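Local coordinates for putative cell invasion protein with MAC/Perforin domain (Bacteroides thetaiotaomicron VPI-5482, PDB 3KK7) that is of undetermined function but, as a putative cell invasion protein of the membrane-attack complex/perforin family, may act on membranes, at residues P78-M82 with K83-E87; Q174-P177 with S178-R181; Y513-L516 with D517-G521. All blocks are in the same frame, centred on the assembly; numbering follows the deposited sequence.

Interaction 1. Residues P78-M82 with K83-E87; sequences PVVNM and KKLLE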
loop_
_atom_site.group_PDB
_atom_site.type_symbol
_atom_site.label_atom_id
_atom_site.label_comp_id
_atom_site.label_asym_id
_atom_site.label_seq_id
_atom_site.Cartn_x
_atom_site.Cartn_y
_atom_site.Cartn_z
ATOM N N PRO A 78 13.129 -2.890 -2.608
ATOM C CA PRO A 78 13.413 -1.959 -1.520
ATOM C C PRO A 78 12.620 -0.677 -1.658
ATOM O O PRO A 78 12.528 -0.137 -2.756
ATOM C CB PRO A 78 14.918 -1.654 -1.652
ATOM C CG PRO A 78 15.448 -2.470 -2.768
ATOM C CD PRO A 78 14.334 -3.338 -3.330
ATOM N N VAL A 79 12.052 -0.214 -0.545
ATOM C CA VAL A 79 11.452 1.113 -0.465
ATOM C C VAL A 79 12.432 2.052 0.263
ATOM O O VAL A 79 12.760 3.145 -0.233
ATOM C CB VAL A 79 10.112 1.058 0.241
ATOM C CG1 VAL A 79 9.610 2.434 0.507
ATOM C CG2 VAL A 79 9.146 0.254 -0.607
ATOM N N VAL A 80 12.927 1.607 1.410
ATOM C CA VAL A 80 13.965 2.354 2.101
ATOM C C VAL A 80 15.316 1.919 1.578
ATOM O O VAL A 80 15.572 0.721 1.447
ATOM C CB VAL A 80 13.918 2.160 3.629
ATOM C CG1 VAL A 80 14.930 3.076 4.283
ATOM C CG2 VAL A 80 12.517 2.461 4.176
ATOM N N ASN A 81 16.164 2.894 1.235
ATOM C CA ASN A 81 17.583 2.610 0.972
ATOM C C ASN A 81 18.317 2.412 2.313
ATOM O O ASN A 81 18.901 3.358 2.849
ATOM C CB ASN A 81 18.231 3.727 0.153
ATOM C CG ASN A 81 19.687 3.421 -0.223
ATOM O OD1 ASN A 81 20.302 2.543 0.346
ATOM N ND2 ASN A 81 20.224 4.149 -1.186
HETATM N N MSE A 82 18.274 1.172 2.824
HETATM C CA MSE A 82 18.848 0.786 4.115
HETATM C C MSE A 82 20.346 0.989 4.231
HETATM O O MSE A 82 20.829 1.408 5.267
HETATM C CB MSE A 82 18.543 -0.683 4.409
HETATM C CG MSE A 82 17.086 -0.958 4.668
HETATM SE SE MSE A 82 16.347 -0.038 6.252
HETATM C CE MSE A 82 17.510 -0.889 7.546
ATOM N N LYS A 83 21.086 0.663 3.189
ATOM C CA LYS A 83 22.516 0.844 3.229
ATOM C C LYS A 83 22.812 2.335 3.438
ATOM O O LYS A 83 23.625 2.697 4.281
ATOM C CB LYS A 83 23.185 0.306 1.964
ATOM C CG LYS A 83 24.671 0.727 1.777
ATOM C CD LYS A 83 25.287 0.121 0.506
ATOM C CE LYS A 83 26.821 0.238 0.476
ATOM N NZ LYS A 83 27.311 1.606 0.134
ATOM N N LYS A 84 22.151 3.195 2.681
ATOM C CA LYS A 84 22.387 4.629 2.828
ATOM C C LYS A 84 21.954 5.141 4.204
ATOM O O LYS A 84 22.655 5.929 4.827
ATOM C CB LYS A 84 21.674 5.417 1.742
ATOM C CG LYS A 84 22.105 6.895 1.657
ATOM C CD LYS A 84 21.171 7.677 0.734
ATOM C CE LYS A 84 21.658 9.103 0.540
ATOM N NZ LYS A 84 21.542 9.511 -0.911
ATOM N N LEU A 85 20.808 4.688 4.675
ATOM C CA LEU A 85 20.289 5.124 5.969
ATOM C C LEU A 85 21.240 4.746 7.086
ATOM O O LEU A 85 21.527 5.558 7.948
ATOM C CB LEU A 85 18.898 4.532 6.241
ATOM C CG LEU A 85 18.227 4.818 7.594
ATOM C CD1 LEU A 85 17.841 6.269 7.764
ATOM C CD2 LEU A 85 16.997 3.907 7.727
ATOM N N LEU A 86 21.751 3.527 7.056
ATOM C CA LEU A 86 22.537 3.033 8.189
ATOM C C LEU A 86 23.931 3.609 8.192
ATOM O O LEU A 86 24.559 3.722 9.227
ATOM C CB LEU A 86 22.553 1.506 8.232
ATOM C CG LEU A 86 21.182 0.862 8.455
ATOM C CD1 LEU A 86 21.319 -0.667 8.356
ATOM C CD2 LEU A 86 20.459 1.314 9.772
ATOM N N GLU A 87 24.395 4.020 7.029
ATOM C CA GLU A 87 25.643 4.747 6.928
ATOM C C GLU A 87 25.647 6.103 7.655
ATOM O O GLU A 87 26.700 6.574 8.087
ATOM C CB GLU A 87 26.030 4.904 5.457
ATOM C CG GLU A 87 26.784 3.641 4.943
ATOM C CD GLU A 87 26.845 3.544 3.429
ATOM O OE1 GLU A 87 26.421 4.507 2.732
ATOM O OE2 GLU A 87 27.331 2.491 2.955
#
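Leu86 N donates to Met82 O over 2.9 Å, a backbone bond that spans one helical turn. The side chains of the same two residues also meet. Met82, deposited as selenomethionine, bends at both chi2 and chi3 (each -62°), and this curl brings CE within 3.9 Å of Leu86 CD1, while Leu86 CG rests against the Met82 carbonyl. An apolar contact thus accompanies the backbone bond between the same two residues.

Asn81, at the N-cap, shows how a short amide can close a helix start. Its CG stands anti to the backbone N (chi1 -176°), which carries OD1 forward to accept from Lys84 N at 3.0 Å. The N-H points almost straight at the oxygen but comes in above the carbonyl plane, not on a lone pair. Lys84 CB packs against the same amide, 3.4 Å from Asn81 CG, the two side chains crossing at about a right angle, and the lysine runs on until NZ bonds to Asn486. Asn81 O in turn accepts from Leu85 N at 3.0 Å. On the exposed side, Lys83 NZ makes a salt bridge of 3.0 Å to Glu87 OE2, taken on its syn lone pair.

Leu85 CD2 lies 4.1 Å from Val80 CG1, and both side chains touch Ile183 of helix 177-186. Met82 and Leu85 rest on Leu173 at the end of strand 157-173, and Met82 and Leu86 on Ile93, so the apolar side of helix 82-88 packs on strands 93-108 and 157-173 of the large antiparallel sheet and on helix 177-186.

Interaction 2. Residues Q174-P177 with S178-R181; sequences QTAP and SALR. With EDO (1,2-ethanediol), chain D.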
loop_
_atom_site.group_PDB
_atom_site.type_symbol
_atom_site.label_atom_id
_atom_site.label_comp_id
_atom_site.label_asym_id
_atom_site.label_seq_id
_atom_site.Cartn_x
_atom_site.Cartn_y
_atom_site.Cartn_z
ATOM N N GLN A 174 13.359 1.458 12.950
ATOM C CA GLN A 174 12.836 2.552 13.752
ATOM C C GLN A 174 11.589 3.111 13.092
ATOM O O GLN A 174 11.625 3.433 11.921
ATOM C CB GLN A 174 13.899 3.650 13.822
ATOM C CG GLN A 174 13.460 4.965 14.456
ATOM C CD GLN A 174 13.026 4.800 15.878
ATOM O OE1 GLN A 174 12.064 5.431 16.299
ATOM N NE2 GLN A 174 13.713 3.938 16.630
ATOM N N THR A 175 10.493 3.231 13.828
ATOM C CA THR A 175 9.278 3.764 13.216
ATOM C C THR A 175 8.684 5.018 13.866
ATOM O O THR A 175 7.554 5.385 13.551
ATOM C CB THR A 175 8.215 2.661 13.055
ATOM O OG1 THR A 175 7.941 2.079 14.321
ATOM C CG2 THR A 175 8.720 1.581 12.060
ATOM N N ALA A 176 9.429 5.714 14.720
ATOM C CA ALA A 176 8.930 6.989 15.219
ATOM C C ALA A 176 8.606 7.871 14.007
ATOM O O ALA A 176 9.392 7.931 13.037
ATOM C CB ALA A 176 9.920 7.690 16.143
ATOM N N PRO A 177 7.435 8.536 14.051
ATOM C CA PRO A 177 6.979 9.365 12.934
ATOM C C PRO A 177 8.046 10.289 12.401
ATOM O O PRO A 177 8.148 10.439 11.189
ATOM C CB PRO A 177 5.822 10.174 13.529
ATOM C CG PRO A 177 5.258 9.293 14.601
ATOM C CD PRO A 177 6.451 8.504 15.156
ATOM N N SER A 178 8.825 10.896 13.287
ATOM C CA SER A 178 9.908 11.798 12.892
ATOM C C SER A 178 11.045 11.055 12.157
ATOM O O SER A 178 11.697 11.605 11.267
ATOM C CB SER A 178 10.450 12.547 14.109
ATOM O OG SER A 178 9.541 13.574 14.542
ATOM N N ALA A 179 11.286 9.812 12.542
ATOM C CA ALA A 179 12.168 8.949 11.800
ATOM C C ALA A 179 11.597 8.708 10.402
ATOM O O ALA A 179 12.283 8.882 9.402
ATOM C CB ALA A 179 12.328 7.622 12.540
ATOM N N LEU A 180 10.329 8.306 10.337
ATOM C CA LEU A 180 9.716 7.969 9.066
ATOM C C LEU A 180 9.754 9.167 8.130
ATOM O O LEU A 180 10.025 9.041 6.930
ATOM C CB LEU A 180 8.292 7.457 9.244
ATOM C CG LEU A 180 8.128 6.082 9.917
ATOM C CD1 LEU A 180 6.687 5.670 9.895
ATOM C CD2 LEU A 180 8.985 5.008 9.289
ATOM N N ARG A 181 9.560 10.350 8.663
ATOM C CA ARG A 181 9.606 11.499 7.773
ATOM C C ARG A 181 11.007 11.751 7.220
ATOM O O ARG A 181 11.157 12.050 6.037
ATOM C CB ARG A 181 8.978 12.729 8.412
ATOM C CG ARG A 181 7.459 12.780 8.123
ATOM C CD ARG A 181 6.849 14.113 8.547
ATOM N NE ARG A 181 6.943 14.238 9.996
ATOM C CZ ARG A 181 6.040 13.790 10.862
ATOM N NH1 ARG A 181 4.922 13.189 10.448
ATOM N NH2 ARG A 181 6.257 13.944 12.165
HETATM C C1 EDO D . 8.929 11.407 17.265
HETATM O O1 EDO D . 8.211 11.092 16.098
HETATM C C2 EDO D . 8.275 12.667 17.767
HETATM O O2 EDO D . 6.888 12.332 17.927
#
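Ala179 CB fits into the bend of the 174-177 segment, 3.5 Å from Gln174 CG and 3.0 Å from Ala176 O, and this is the tight side of the contact. Beside it, Leu180 spreads over the loop backbone: CG lies 3.7 Å from Thr175 O, and CD2 lies beside Gln174 O. Gln174 keeps the bend in shape. Its chain turns at chi2 (61°), bringing OE1 back to accept from Ala176 N at 3.1 Å, the donor standing above the amide plane. Cutting Leu180 back to an alanine is likely to open a gap beside the Thr175 carbonyl and take from Phe349 and Asp348, which the leucine also touches, part of their packing.

The turn is the N-terminal start of helix 177-186, a three-residue loop after strand 157-173. Ala176 holds the N-cap position and Pro177 opens the first turn, where a proline, having no N-H to offer, costs the helix no bond. Ala176 O receives Leu180 N at 2.9 Å, the first regular bond of the helix, and Pro177 O receives Arg181 N in the next.

The other side is looser and exposed in the single-chain assembly. Alanine has no side-chain acceptor to cap the first turn, and in the crystal a molecule of 1,2-ethanediol, probably from the crystallisation liquor, supplies one: its O1 accepts from Ser178 N at 2.9 Å, and Ser178 OG adds a weak bond to the same oxygen. Nearby, the exposed Arg181 bends at chi3 and lays one face of its guanidinium over Pro177 O, which sits 4.0 Å above the centre of the plane.

Interaction 3. Residues Y513-L516 with D517-G521; sequences YGIL and DWVNG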
loop_
_atom_site.group_PDB
_atom_site.type_symbol
_atom_site.label_atom_id
_atom_site.label_comp_id
_atom_site.label_asym_id
_atom_site.label_seq_id
_atom_site.Cartn_x
_atom_site.Cartn_y
_atom_site.Cartn_z
ATOM N N TYR A 513 2.295 19.264 -17.582
ATOM C CA TYR A 513 1.482 20.392 -17.086
ATOM C C TYR A 513 1.658 21.687 -17.877
ATOM O O TYR A 513 0.989 22.686 -17.611
ATOM C CB TYR A 513 1.786 20.647 -15.613
ATOM C CG TYR A 513 1.391 19.507 -14.688
ATOM C CD1 TYR A 513 2.203 18.392 -14.531
ATOM C CD2 TYR A 513 0.229 19.570 -13.943
ATOM C CE1 TYR A 513 1.853 17.369 -13.673
ATOM C CE2 TYR A 513 -0.127 18.552 -13.072
ATOM C CZ TYR A 513 0.676 17.454 -12.938
ATOM O OH TYR A 513 0.294 16.455 -12.072
ATOM N N GLY A 514 2.543 21.672 -18.867
ATOM C CA GLY A 514 2.841 22.873 -19.669
ATOM C C GLY A 514 3.282 24.027 -18.792
ATOM O O GLY A 514 2.754 25.130 -18.917
ATOM N N ILE A 515 4.225 23.749 -17.889
ATOM C CA ILE A 515 4.715 24.717 -16.901
ATOM C C ILE A 515 6.245 24.840 -16.908
ATOM O O ILE A 515 6.829 25.470 -16.032
ATOM C CB ILE A 515 4.232 24.367 -15.441
ATOM C CG1 ILE A 515 4.791 23.025 -14.967
ATOM C CG2 ILE A 515 2.714 24.347 -15.354
ATOM C CD1 ILE A 515 4.370 22.689 -13.602
ATOM N N LEU A 516 6.895 24.267 -17.914
ATOM C CA LEU A 516 8.336 24.236 -17.943
ATOM C C LEU A 516 8.900 25.650 -17.974
ATOM O O LEU A 516 9.828 25.961 -17.231
ATOM C CB LEU A 516 8.819 23.425 -19.137
ATOM C CG LEU A 516 10.327 23.177 -19.219
ATOM C CD1 LEU A 516 10.940 22.780 -17.849
ATOM C CD2 LEU A 516 10.605 22.118 -20.309
ATOM N N ASP A 517 8.336 26.515 -18.807
ATOM C CA ASP A 517 8.791 27.905 -18.843
ATOM C C ASP A 517 8.698 28.498 -17.463
ATOM O O ASP A 517 9.710 28.891 -16.879
ATOM C CB ASP A 517 7.962 28.757 -19.804
ATOM C CG ASP A 517 8.312 28.515 -21.250
ATOM O OD1 ASP A 517 9.242 27.725 -21.525
ATOM O OD2 ASP A 517 7.648 29.117 -22.118
ATOM N N TRP A 518 7.486 28.529 -16.929
ATOM C CA TRP A 518 7.259 29.097 -15.612
ATOM C C TRP A 518 8.260 28.613 -14.554
ATOM O O TRP A 518 8.874 29.406 -13.844
ATOM C CB TRP A 518 5.850 28.784 -15.162
ATOM C CG TRP A 518 5.599 29.175 -13.763
ATOM C CD1 TRP A 518 6.051 30.293 -13.125
ATOM C CD2 TRP A 518 4.798 28.466 -12.822
ATOM N NE1 TRP A 518 5.593 30.312 -11.834
ATOM C CE2 TRP A 518 4.814 29.205 -11.624
ATOM C CE3 TRP A 518 4.062 27.275 -12.878
ATOM C CZ2 TRP A 518 4.134 28.788 -10.484
ATOM C CZ3 TRP A 518 3.365 26.860 -11.742
ATOM C CH2 TRP A 518 3.410 27.609 -10.562
ATOM N N VAL A 519 8.435 27.311 -14.470
ATOM C CA VAL A 519 9.298 26.745 -13.459
ATOM C C VAL A 519 10.767 27.142 -13.627
ATOM O O VAL A 519 11.472 27.356 -12.645
ATOM C CB VAL A 519 9.132 25.206 -13.419
ATOM C CG1 VAL A 519 10.241 24.565 -12.586
ATOM C CG2 VAL A 519 7.717 24.850 -12.878
ATOM N N ASN A 520 11.219 27.252 -14.873
ATOM C CA ASN A 520 12.590 27.666 -15.142
ATOM C C ASN A 520 12.851 29.075 -14.627
ATOM O O ASN A 520 13.950 29.372 -14.178
ATOM C CB ASN A 520 12.916 27.604 -16.640
ATOM C CG ASN A 520 13.042 26.180 -17.176
ATOM O OD1 ASN A 520 13.378 25.235 -16.458
ATOM N ND2 ASN A 520 12.802 26.037 -18.465
ATOM N N GLY A 521 11.841 29.938 -14.698
ATOM C CA GLY A 521 11.944 31.303 -14.179
ATOM C C GLY A 521 11.939 31.401 -12.661
ATOM O O GLY A 521 12.445 32.377 -12.107
#
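Leu516 and Ile515, consecutive residues at the start of a short helix, divide the contact between two of its faces. Ile515 O accepts from Val519 N at 2.9 Å. The Ile515 side chain takes the crowded position, with CG1 between the backbone N and the carbonyl carbon (chi1 63°), which sets this branch beside Val519, where Ile515 CG1 meets Val519 CG2 at 4.0 Å; CD1 packs on the same methyl. The other branch and CB lie against Trp518. Here the indole offers its edge: Ile515 CB stands near the ring plane, 3.9 Å from Trp518 CE3, and the two side chains run side by side, pointing the same way.

The arrangement belongs to a tight link between helix 508-512 and helix 516-521 in the D3 region. The first helix ends in a Schellman motif, with Gly514 at positive phi (56°), and Ile515 follows at once as the N-cap of the second. The Schellman glycine and the next N-cap are thus adjacent residues, and Ile515 and Leu516 both rest on Pro510 of the preceding helix.

Leu516 serves the more open face. Its O accepts from Asn520 N at 3.0 Å, and its side chain crosses that of Asn520, bringing Leu516 CD1 to 3.7 Å from Asn520 OD1. The exposed amide therefore lies across an apolar methyl, in contrast to the buried aliphatic pairing of Ile515 and Val519. Beyond the segments, Trp518 meets Tyr446 edge-to-face, and its NE1 makes a weak hydrogen bond to Glu476 O.

All three contacts are helix beginnings, yet their first turns differ. Interaction 1 has a side-chain cap; interaction 2 has an alanine without a side-chain acceptor, where in the crystal a diol, probably from the liquor, takes Ser178 N; interaction 3 has an isoleucine that offers hydrophobic packing. Interactions 1 and 2 belong to the MACPF region, their centres about 14 Å apart; they do not touch, but helix 177-186 packs on residues of the first. Interaction 3 lies in the D3 region, about 33 Å from interaction 1 and 34 Å from interaction 2, centre to centre. Each is partly buried, with aliphatic groups inward; a salt bridge marks the outer side of interaction 1, Ser178 and Arg181 that of interaction 2, and the Asn520 amide that of interaction 3.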